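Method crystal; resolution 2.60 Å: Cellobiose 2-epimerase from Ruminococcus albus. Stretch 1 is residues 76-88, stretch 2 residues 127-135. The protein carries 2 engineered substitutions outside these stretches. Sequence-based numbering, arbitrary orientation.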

# COMPACT_ATOMS: atom_id res chain seq x y z
N ALA A 76 -14.15 -9.04 7.10
CA ALA A 76 -12.96 -8.32 7.55
C ALA A 76 -13.33 -7.00 8.25
O ALA A 76 -12.82 -6.67 9.33
CB ALA A 76 -12.02 -8.06 6.37
N TYR A 77 -14.23 -6.24 7.62
CA TYR A 77 -14.77 -5.04 8.24
C TYR A 77 -15.22 -5.27 9.69
O TYR A 77 -14.86 -4.51 10.60
CB TYR A 77 -15.93 -4.49 7.42
CG TYR A 77 -16.75 -3.44 8.12
CD1 TYR A 77 -16.28 -2.15 8.27
CD2 TYR A 77 -18.03 -3.73 8.60
CE1 TYR A 77 -17.05 -1.16 8.89
CE2 TYR A 77 -18.80 -2.77 9.23
CZ TYR A 77 -18.31 -1.48 9.37
OH TYR A 77 -19.06 -0.51 9.99
N GLU A 78 -16.01 -6.32 9.91
CA GLU A 78 -16.51 -6.57 11.25
C GLU A 78 -15.36 -6.77 12.21
O GLU A 78 -15.37 -6.27 13.34
CB GLU A 78 -17.46 -7.77 11.27
CG GLU A 78 -18.86 -7.45 10.73
CD GLU A 78 -19.74 -6.75 11.76
OE1 GLU A 78 -20.29 -5.67 11.41
OE2 GLU A 78 -19.91 -7.26 12.90
N PHE A 79 -14.35 -7.50 11.76
CA PHE A 79 -13.20 -7.75 12.61
C PHE A 79 -12.54 -6.44 13.03
O PHE A 79 -12.18 -6.27 14.20
CB PHE A 79 -12.20 -8.68 11.91
CG PHE A 79 -11.08 -9.12 12.79
CD1 PHE A 79 -11.28 -10.10 13.75
CD2 PHE A 79 -9.81 -8.54 12.66
CE1 PHE A 79 -10.24 -10.51 14.58
CE2 PHE A 79 -8.78 -8.94 13.48
CZ PHE A 79 -8.99 -9.93 14.44
N ILE A 80 -12.40 -5.50 12.09
CA ILE A 80 -11.74 -4.23 12.37
C ILE A 80 -12.55 -3.37 13.33
O ILE A 80 -12.07 -2.96 14.40
CB ILE A 80 -11.46 -3.44 11.07
CG1 ILE A 80 -10.37 -4.14 10.25
CG2 ILE A 80 -11.06 -2.00 11.36
CD1 ILE A 80 -10.25 -3.61 8.84
N LYS A 81 -13.80 -3.11 12.95
CA LYS A 81 -14.73 -2.35 13.78
C LYS A 81 -14.84 -2.88 15.21
O LYS A 81 -14.76 -2.12 16.16
CB LYS A 81 -16.11 -2.32 13.11
CG LYS A 81 -17.18 -1.58 13.88
CD LYS A 81 -18.49 -1.58 13.12
CE LYS A 81 -19.16 -2.94 13.19
NZ LYS A 81 -20.41 -2.95 12.36
N ASN A 82 -14.99 -4.19 15.36
CA ASN A 82 -15.25 -4.76 16.68
C ASN A 82 -14.03 -5.05 17.54
O ASN A 82 -14.16 -5.31 18.73
CB ASN A 82 -16.14 -6.01 16.57
CG ASN A 82 -17.43 -5.76 15.79
OD1 ASN A 82 -17.99 -4.67 15.84
ND2 ASN A 82 -17.88 -6.77 15.06
N ASN A 83 -12.83 -5.04 16.95
CA ASN A 83 -11.65 -5.38 17.74
C ASN A 83 -10.51 -4.40 17.56
O ASN A 83 -9.76 -4.15 18.49
CB ASN A 83 -11.12 -6.79 17.42
CG ASN A 83 -12.13 -7.88 17.74
OD1 ASN A 83 -12.78 -8.42 16.84
ND2 ASN A 83 -12.27 -8.21 19.03
N CYS A 84 -10.37 -3.85 16.36
CA CYS A 84 -9.11 -3.23 15.98
C CYS A 84 -9.06 -1.74 16.27
O CYS A 84 -8.00 -1.12 16.22
CB CYS A 84 -8.82 -3.52 14.50
SG CYS A 84 -8.51 -5.29 14.20
N ILE A 85 -10.21 -1.17 16.59
CA ILE A 85 -10.34 0.25 16.80
C ILE A 85 -10.29 0.57 18.30
O ILE A 85 -10.96 -0.07 19.11
CB ILE A 85 -11.63 0.77 16.15
CG1 ILE A 85 -11.41 0.89 14.64
CG2 ILE A 85 -12.05 2.09 16.74
CD1 ILE A 85 -12.63 1.22 13.84
N ASP A 86 -9.45 1.54 18.67
CA ASP A 86 -9.40 2.01 20.04
C ASP A 86 -10.39 3.16 20.16
O ASP A 86 -10.09 4.30 19.83
CB ASP A 86 -7.99 2.47 20.41
CG ASP A 86 -7.84 2.78 21.89
OD1 ASP A 86 -8.88 2.94 22.56
OD2 ASP A 86 -6.69 2.86 22.38
N TYR A 87 -11.59 2.85 20.65
CA TYR A 87 -12.66 3.84 20.71
C TYR A 87 -12.39 4.83 21.81
O TYR A 87 -12.78 6.00 21.71
CB TYR A 87 -14.02 3.15 20.89
CG TYR A 87 -14.49 2.47 19.63
CD1 TYR A 87 -14.95 3.22 18.54
CD2 TYR A 87 -14.48 1.08 19.51
CE1 TYR A 87 -15.38 2.61 17.38
CE2 TYR A 87 -14.90 0.46 18.35
CZ TYR A 87 -15.35 1.22 17.29
OH TYR A 87 -15.78 0.59 16.13
N GLU A 88 -11.70 4.37 22.84
CA GLU A 88 -11.39 5.18 24.00
C GLU A 88 -10.29 6.25 23.75
O GLU A 88 -10.49 7.43 24.02
CB GLU A 88 -11.02 4.27 25.17
CG GLU A 88 -10.58 5.02 26.40
CD GLU A 88 -10.20 4.09 27.55
OE1 GLU A 88 -10.36 2.84 27.38
OE2 GLU A 88 -9.74 4.60 28.61
N GLY A 127 -23.11 0.61 0.63
CA GLY A 127 -22.21 1.54 1.25
C GLY A 127 -22.84 1.80 2.61
O GLY A 127 -23.69 2.66 2.76
N ASP A 128 -22.43 0.98 3.58
CA ASP A 128 -22.75 1.15 4.99
C ASP A 128 -22.20 2.48 5.50
O ASP A 128 -20.99 2.71 5.51
CB ASP A 128 -22.12 -0.02 5.76
CG ASP A 128 -22.47 0.00 7.23
OD1 ASP A 128 -22.29 -1.05 7.90
OD2 ASP A 128 -22.93 1.06 7.70
N LYS A 129 -23.10 3.36 5.94
CA LYS A 129 -22.72 4.70 6.36
C LYS A 129 -21.95 4.72 7.69
O LYS A 129 -21.38 5.74 8.07
CB LYS A 129 -23.95 5.61 6.44
CG LYS A 129 -23.98 6.70 5.38
CD LYS A 129 -25.39 6.92 4.84
CE LYS A 129 -26.43 6.95 5.98
NZ LYS A 129 -27.83 6.68 5.47
N GLU A 130 -21.95 3.60 8.39
CA GLU A 130 -21.25 3.51 9.66
C GLU A 130 -19.76 3.32 9.39
O GLU A 130 -18.91 3.74 10.19
CB GLU A 130 -21.83 2.35 10.47
CG GLU A 130 -21.07 1.98 11.72
CD GLU A 130 -21.61 0.70 12.37
OE1 GLU A 130 -21.77 -0.34 11.66
OE2 GLU A 130 -21.88 0.73 13.59
N ALA A 131 -19.44 2.69 8.26
CA ALA A 131 -18.07 2.57 7.79
C ALA A 131 -17.46 3.95 7.47
O ALA A 131 -16.29 4.20 7.77
CB ALA A 131 -17.99 1.64 6.58
N LEU A 132 -18.26 4.83 6.87
CA LEU A 132 -17.83 6.20 6.59
C LEU A 132 -17.62 7.02 7.88
O LEU A 132 -16.65 7.77 8.02
CB LEU A 132 -18.83 6.90 5.68
CG LEU A 132 -18.47 8.35 5.33
CD1 LEU A 132 -17.29 8.39 4.38
CD2 LEU A 132 -19.64 9.06 4.72
N ALA A 133 -18.55 6.89 8.81
CA ALA A 133 -18.38 7.47 10.13
C ALA A 133 -17.03 7.03 10.78
O ALA A 133 -16.24 7.85 11.25
CB ALA A 133 -19.56 7.13 11.02
N LEU A 134 -16.76 5.73 10.80
CA LEU A 134 -15.52 5.23 11.34
C LEU A 134 -14.32 5.85 10.62
O LEU A 134 -13.31 6.20 11.22
CB LEU A 134 -15.49 3.72 11.21
CG LEU A 134 -15.80 2.94 12.48
CD1 LEU A 134 -16.64 3.77 13.42
CD2 LEU A 134 -16.50 1.62 12.12
N ALA A 135 -14.45 6.00 9.31
CA ALA A 135 -13.39 6.60 8.53
C ALA A 135 -13.10 8.02 9.02
O ALA A 135 -11.94 8.39 9.26
CB ALA A 135 -13.73 6.57 7.06

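A single polar group at a contact between helices can serve several partners at once; one carboxylate often answers several donors, and apolar packing often lies beside it. The contact between residues 76-88 and 127-135 of cellobiose 2-epimerase is a compact example. Its two helices, 76-84 and 129-135, run at 47° to one another with axes no closer than 11.9 Å, a spacing that leaves room for long side chains to meet between them.

The polar centre is OE1 of Glu130. The CA-to-CB bond of Lys81 points toward the second stretch; chi1, chi2 and chi4 are t and chi3 is p, and its NZ lies 3.0 Å from Glu130 OE1, a hydrogen bond within a salt bridge. The same oxygen accepts a weak hydrogen bond from Tyr77 OH, at 3.2 Å, approaching the tyrosine ring at its edge, near the ring plane, as suits an acceptor for a phenolic hydroxyl. One carboxylate oxygen thus answers two donors that stand one helical turn apart on the first helix.

Lys81 is shared in its turn. Its NZ donates to Glu78 OE1 at 2.9 Å, forming a second salt bridge, so the ammonium group stands between two carboxylates, one from each stretch. Glu78 uses its other oxygen as well: Asn82 ND2 donates to Glu78 OE2 at 3.0 Å. Although the CA-to-CB bond of Glu78 points away from the second stretch, the end of its side chain comes nearer and joins this network.

On the other side of the contact, Asp128 occupies the N-cap position. Its OD2 accepts from Glu130 N at 2.8 Å, satisfying an amide in the first turn of its helix, where no earlier turn of that same helix can supply a carbonyl. Asp128 OD1 remains 3.9 Å from Tyr77 OH, a contact without a hydrogen bond.

Apolar packing accompanies these bonds. Tyr77 CE1 sits 3.7 Å from Ala131 CB, an apolar contact oblique to the ring. Leu134, with the largest area covered in the contact, meets four residues of the first stretch: its CD2 is 3.7 Å from Lys81 CG, so the lysine contributes its aliphatic stem as well as its charge, and its CG is 3.9 Å from Ile85 CD1. Tyr77 and Tyr87 complete the set, Leu134 CD1 lying at the edge of the Tyr87 ring, near its plane. Tyr87 OH is itself satisfied within its own stretch, donating to Lys81 O at 2.9 Å, a bond that ties the loop residue back to the helix.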